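Local coordinates for catechol 1,2-dioxygenase (Pseudomonas putida, PDB 2AZQ), which probably catalyses the iron(III)-dependent intradiol cleavage of catechol by dioxygen to cis,cis-muconate, an early step of the beta-ketoadipate pathway, at residues Lys4-Ala9 and Asp40-Ile45; Ala71-Ala76 and Asp248-Ala253. One frame throughout, in Å; residues are numbered along the deposited sequence.

The two contacts belong to different parts of an intradiol dioxygenase subunit. Contact 1 lies in the helical N-terminal region, about 35 Å from the centre of the chain. Contact 2 lies about 9 Å from that centre, where a short helix meets a loop of the catalytic beta domain. Their centres are 30 Å apart, and their nearest atoms about 13 Å. Bound phospholipid touches Thr41 and Leu44 of contact 1. A lipid lies about 9 Å from the Ala42 side chain, and one about 10 Å from that of Ala76, so neither alanine touches it. Contact 2 is also near the active site, with the Leu73 side chain about 8 Å from the iron. Both contacts touch the second subunit.

Contact 1 (Lys4-Ala9 and Asp40-Ile45); sequences KISHTA and DTARLI
Ser6 packs against Ala42 and Arg43, joining the N-terminal loop to helix 28-49. The loop makes a type I turn from Ile5 to Thr8, and Thr8 then serves as N-cap of helix 9-19. This is a loop-on-helix contact in the helical N-terminal region of the enzyme. On the helix, Asp40 points its CB away from the loop. Asp40 OD2 is 3.2 Å from Arg43 NH1, but well out of the guanidinium plane, so this salt bridge works through charge alone. Thr41, like Leu44 further on, touches the bound phospholipid and does not meet the loop. Ala42 is the residue that meets the loop directly. Ala42 CB is 3.8 Å from Ser6 OG and 4.2 Å from Ser6 CB. The hydroxyl stands anti to the Ser6 backbone N (chi1 171°), which brings it to this methyl. Phe15 of helix 9-19 also packs on Ala42. Arg43 adds the aliphatic base of its side chain, with Arg43 CG 4.3 Å from Ser6 OG. Just past the segment, the helix holds the loop by polar groups: Asp47 forms a salt bridge with Lys4 NZ, and Glu46 OE1 accepts hydrogen bonds from both Ile5 N and Ser6 N.

Contact 2 (Ala71-Ala76 and Asp248-Ala253); sequences AGLLAA and DDFAYA
Ala76 meets Phe250 and Ala251 where helix 71-77 of the N-terminal region abuts a loop of the catalytic beta domain. The loop joins strands 234-240 and 259-265 and includes a type I turn from Asp249 to Tyr252. The contact is thus a helix-to-loop junction between the two main parts of the subunit. Ala76 takes part with both its methyl and its carbonyl. Ala76 CB lies 4.3 Å from Ala251 CB. Ala76 O lies 3.3 Å from Ala251 CA in a CA-H...O contact, with an angle of 147° at the hydrogen. Phe250 reaches the helix one turn earlier. The edge of its ring faces the Leu73 carbonyl, with Phe250 CE2 4.2 Å from Leu73 O, which lies near the ring plane. Beside it, Leu73 CD1 is 4.4 Å from Phe250 CZ. Chi1 of Leu73 (-160°) swings CG roughly opposite the backbone N, and chi2 then sets CD1 near the ring. Phe250 is also close to the active site: its side chain is about 6 Å from that of Tyr197 and about 8 Å from that of His221, both iron ligands. Cys199 and Arg218 touch the same phenylalanine. Tyr252, the last residue of the turn, makes an edge-to-face ring contact with Phe14 of the second subunit. Asp249 braces the loop from within. Asp249 OD1 accepts a weak bond from Ala251 N at 3.5 Å, as in an Asx turn. Asp249 OD2 is met on the anti side by Ala253 N, at 2.9 Å and 27° out of the carboxylate plane.

Contact 1 (Lys4-Ala9 and Asp40-Ile45)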
loop_
_atom_site.group_PDB
_atom_site.type_symbol
_atom_site.label_atom_id
_atom_site.label_comp_id
_atom_site.label_asym_id
_atom_site.label_seq_id
_atom_site.Cartn_x
_atom_site.Cartn_y
_atom_site.Cartn_z
ATOM N N LYS A 4 1.853 7.873 25.921
ATOM C CA LYS A 4 2.931 7.980 24.938
ATOM C C LYS A 4 4.132 7.137 25.376
ATOM O O LYS A 4 4.688 7.380 26.441
ATOM C CB LYS A 4 3.374 9.433 24.843
ATOM C CG LYS A 4 2.252 10.445 24.723
ATOM C CD LYS A 4 1.662 10.541 23.332
ATOM C CE LYS A 4 0.853 11.847 23.207
ATOM N NZ LYS A 4 0.391 12.147 21.817
ATOM N N ILE A 5 4.538 6.163 24.562
ATOM C CA ILE A 5 5.679 5.321 24.910
ATOM C C ILE A 5 6.769 5.487 23.855
ATOM O O ILE A 5 7.928 5.131 24.074
ATOM C CB ILE A 5 5.276 3.825 24.997
ATOM C CG1 ILE A 5 5.163 3.209 23.602
ATOM C CG2 ILE A 5 3.949 3.702 25.717
ATOM C CD1 ILE A 5 4.846 1.736 23.604
ATOM N N SER A 6 6.366 6.035 22.713
ATOM C CA SER A 6 7.241 6.290 21.567
ATOM C C SER A 6 8.499 7.169 21.842
ATOM O O SER A 6 9.511 7.101 21.117
ATOM C CB SER A 6 6.385 6.921 20.469
ATOM O OG SER A 6 7.169 7.390 19.395
ATOM N N HIS A 7 8.424 7.976 22.899
ATOM C CA HIS A 7 9.488 8.893 23.279
ATOM C C HIS A 7 10.506 8.278 24.253
ATOM O O HIS A 7 11.549 8.881 24.537
ATOM C CB HIS A 7 8.871 10.126 23.936
ATOM C CG HIS A 7 8.237 9.836 25.262
ATOM N ND1 HIS A 7 7.138 9.018 25.401
ATOM C CD2 HIS A 7 8.580 10.218 26.516
ATOM C CE1 HIS A 7 6.830 8.910 26.682
ATOM N NE2 HIS A 7 7.689 9.628 27.380
ATOM N N THR A 8 10.200 7.086 24.760
ATOM C CA THR A 8 11.075 6.400 25.710
ATOM C C THR A 8 12.220 5.695 24.994
ATOM O O THR A 8 12.055 5.224 23.869
ATOM C CB THR A 8 10.301 5.337 26.517
ATOM O OG1 THR A 8 10.315 4.090 25.809
ATOM C CG2 THR A 8 8.845 5.765 26.700
ATOM N N ALA A 9 13.372 5.621 25.653
ATOM C CA ALA A 9 14.553 4.963 25.093
ATOM C C ALA A 9 14.237 3.501 24.753
ATOM O O ALA A 9 14.769 2.935 23.783
ATOM C CB ALA A 9 15.697 5.025 26.086
ATOM N N ASP A 40 7.579 8.383 13.187
ATOM C CA ASP A 40 6.450 9.230 12.822
ATOM C C ASP A 40 5.148 8.431 12.881
ATOM O O ASP A 40 4.181 8.868 13.499
ATOM C CB ASP A 40 6.620 9.808 11.415
ATOM C CG ASP A 40 7.733 10.844 11.322
ATOM O OD1 ASP A 40 7.939 11.406 10.228
ATOM O OD2 ASP A 40 8.399 11.100 12.342
ATOM N N THR A 41 5.114 7.258 12.254
ATOM C CA THR A 41 3.897 6.461 12.276
ATOM C C THR A 41 3.417 6.266 13.710
ATOM O O THR A 41 2.228 6.409 14.011
ATOM C CB THR A 41 4.120 5.105 11.576
ATOM O OG1 THR A 41 4.263 5.334 10.175
ATOM C CG2 THR A 41 2.936 4.170 11.791
ATOM N N ALA A 42 4.353 5.965 14.595
ATOM C CA ALA A 42 4.056 5.775 15.998
ATOM C C ALA A 42 3.433 7.029 16.634
ATOM O O ALA A 42 2.505 6.924 17.446
ATOM C CB ALA A 42 5.321 5.400 16.732
ATOM N N ARG A 43 3.948 8.210 16.282
ATOM C CA ARG A 43 3.416 9.459 16.827
ATOM C C ARG A 43 1.991 9.745 16.370
ATOM O O ARG A 43 1.195 10.239 17.149
ATOM C CB ARG A 43 4.288 10.647 16.455
ATOM C CG ARG A 43 5.636 10.672 17.073
ATOM C CD ARG A 43 6.546 11.662 16.338
ATOM N NE ARG A 43 7.932 11.481 16.766
ATOM C CZ ARG A 43 8.997 12.002 16.159
ATOM N NH1 ARG A 43 8.849 12.753 15.073
ATOM N NH2 ARG A 43 10.217 11.761 16.640
ATOM N N LEU A 44 1.663 9.486 15.112
ATOM C CA LEU A 44 0.281 9.718 14.706
ATOM C C LEU A 44 -0.579 8.876 15.638
ATOM O O LEU A 44 -1.500 9.365 16.279
ATOM C CB LEU A 44 -0.048 9.188 13.321
ATOM C CG LEU A 44 0.371 9.550 11.925
ATOM C CD1 LEU A 44 -0.446 8.638 11.067
ATOM C CD2 LEU A 44 0.065 10.984 11.560
ATOM N N ILE A 45 -0.290 7.580 15.653
ATOM C CA ILE A 45 -1.042 6.667 16.476
ATOM C C ILE A 45 -1.176 7.186 17.904
ATOM O O ILE A 45 -2.216 7.034 18.525
ATOM C CB ILE A 45 -0.381 5.278 16.473
ATOM C CG1 ILE A 45 -0.408 4.712 15.052
ATOM C CG2 ILE A 45 -1.076 4.364 17.468
ATOM C CD1 ILE A 45 0.494 3.509 14.858
#

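Contact 2 (Ala71-Ala76 and Asp248-Ala253)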
loop_
_atom_site.group_PDB
_atom_site.type_symbol
_atom_site.label_atom_id
_atom_site.label_comp_id
_atom_site.label_asym_id
_atom_site.label_seq_id
_atom_site.Cartn_x
_atom_site.Cartn_y
_atom_site.Cartn_z
ATOM N N ALA A 71 -2.152 3.072 -6.316
ATOM C CA ALA A 71 -1.285 3.827 -5.437
ATOM C C ALA A 71 -0.864 5.154 -6.072
ATOM O O ALA A 71 -0.735 6.170 -5.380
ATOM C CB ALA A 71 -0.060 2.990 -5.088
ATOM N N GLY A 72 -0.636 5.151 -7.376
ATOM C CA GLY A 72 -0.247 6.378 -8.029
ATOM C C GLY A 72 -1.477 7.265 -8.138
ATOM O O GLY A 72 -1.389 8.487 -8.056
ATOM N N LEU A 73 -2.644 6.655 -8.294
ATOM C CA LEU A 73 -3.863 7.428 -8.412
ATOM C C LEU A 73 -4.245 8.127 -7.102
ATOM O O LEU A 73 -4.831 9.194 -7.103
ATOM C CB LEU A 73 -4.982 6.528 -8.862
ATOM C CG LEU A 73 -6.160 7.266 -9.479
ATOM C CD1 LEU A 73 -5.705 7.990 -10.736
ATOM C CD2 LEU A 73 -7.255 6.260 -9.785
ATOM N N LEU A 74 -3.892 7.524 -5.982
ATOM C CA LEU A 74 -4.143 8.121 -4.692
ATOM C C LEU A 74 -3.128 9.235 -4.378
ATOM O O LEU A 74 -3.514 10.272 -3.838
ATOM C CB LEU A 74 -4.075 7.062 -3.602
ATOM C CG LEU A 74 -4.454 7.569 -2.215
ATOM C CD1 LEU A 74 -5.878 8.184 -2.226
ATOM C CD2 LEU A 74 -4.345 6.390 -1.280
ATOM N N ALA A 75 -1.844 9.046 -4.696
ATOM C CA ALA A 75 -0.854 10.100 -4.410
ATOM C C ALA A 75 -1.309 11.332 -5.192
ATOM O O ALA A 75 -1.170 12.473 -4.756
ATOM C CB ALA A 75 0.581 9.660 -4.853
ATOM N N ALA A 76 -1.884 11.069 -6.359
ATOM C CA ALA A 76 -2.391 12.121 -7.224
ATOM C C ALA A 76 -3.624 12.809 -6.608
ATOM O O ALA A 76 -3.752 14.031 -6.625
ATOM C CB ALA A 76 -2.745 11.535 -8.573
ATOM N N ASP A 248 -10.806 22.828 -10.765
ATOM C CA ASP A 248 -11.385 22.068 -9.666
ATOM C C ASP A 248 -10.978 20.595 -9.820
ATOM O O ASP A 248 -11.667 19.663 -9.381
ATOM C CB ASP A 248 -12.911 22.251 -9.664
ATOM C CG ASP A 248 -13.600 21.446 -8.571
ATOM O OD1 ASP A 248 -13.047 21.325 -7.451
ATOM O OD2 ASP A 248 -14.714 20.948 -8.825
ATOM N N ASP A 249 -9.821 20.414 -10.446
ATOM C CA ASP A 249 -9.216 19.108 -10.719
ATOM C C ASP A 249 -8.898 18.381 -9.411
ATOM O O ASP A 249 -8.279 18.949 -8.534
ATOM C CB ASP A 249 -7.945 19.350 -11.540
ATOM C CG ASP A 249 -7.263 18.081 -11.942
ATOM O OD1 ASP A 249 -7.963 17.051 -12.018
ATOM O OD2 ASP A 249 -6.043 18.110 -12.220
ATOM N N PHE A 250 -9.318 17.128 -9.275
ATOM C CA PHE A 250 -9.060 16.388 -8.038
ATOM C C PHE A 250 -7.576 16.015 -7.809
ATOM O O PHE A 250 -7.198 15.548 -6.709
ATOM C CB PHE A 250 -9.936 15.113 -7.949
ATOM C CG PHE A 250 -9.247 13.863 -8.421
ATOM C CD1 PHE A 250 -9.153 13.561 -9.776
ATOM C CD2 PHE A 250 -8.637 13.007 -7.502
ATOM C CE1 PHE A 250 -8.463 12.435 -10.211
ATOM C CE2 PHE A 250 -7.937 11.873 -7.927
ATOM C CZ PHE A 250 -7.847 11.587 -9.274
ATOM N N ALA A 251 -6.754 16.215 -8.843
ATOM C CA ALA A 251 -5.320 15.937 -8.776
ATOM C C ALA A 251 -4.541 17.224 -8.865
ATOM O O ALA A 251 -3.318 17.201 -8.996
ATOM C CB ALA A 251 -4.881 14.999 -9.900
ATOM N N TYR A 252 -5.260 18.342 -8.824
ATOM C CA TYR A 252 -4.681 19.684 -8.849
ATOM C C TYR A 252 -3.563 19.912 -9.849
ATOM O O TYR A 252 -2.562 20.532 -9.508
ATOM C CB TYR A 252 -4.141 20.033 -7.466
ATOM C CG TYR A 252 -5.078 19.696 -6.330
ATOM C CD1 TYR A 252 -5.085 18.436 -5.752
ATOM C CD2 TYR A 252 -5.984 20.632 -5.861
ATOM C CE1 TYR A 252 -5.979 18.127 -4.730
ATOM C CE2 TYR A 252 -6.872 20.343 -4.855
ATOM C CZ TYR A 252 -6.877 19.102 -4.288
ATOM O OH TYR A 252 -7.790 18.846 -3.278
ATOM N N ALA A 253 -3.715 19.426 -11.076
ATOM C CA ALA A 253 -2.658 19.635 -12.065
ATOM C C ALA A 253 -2.793 20.946 -12.861
ATOM O O ALA A 253 -1.798 21.534 -13.243
ATOM C CB ALA A 253 -2.552 18.428 -13.027
#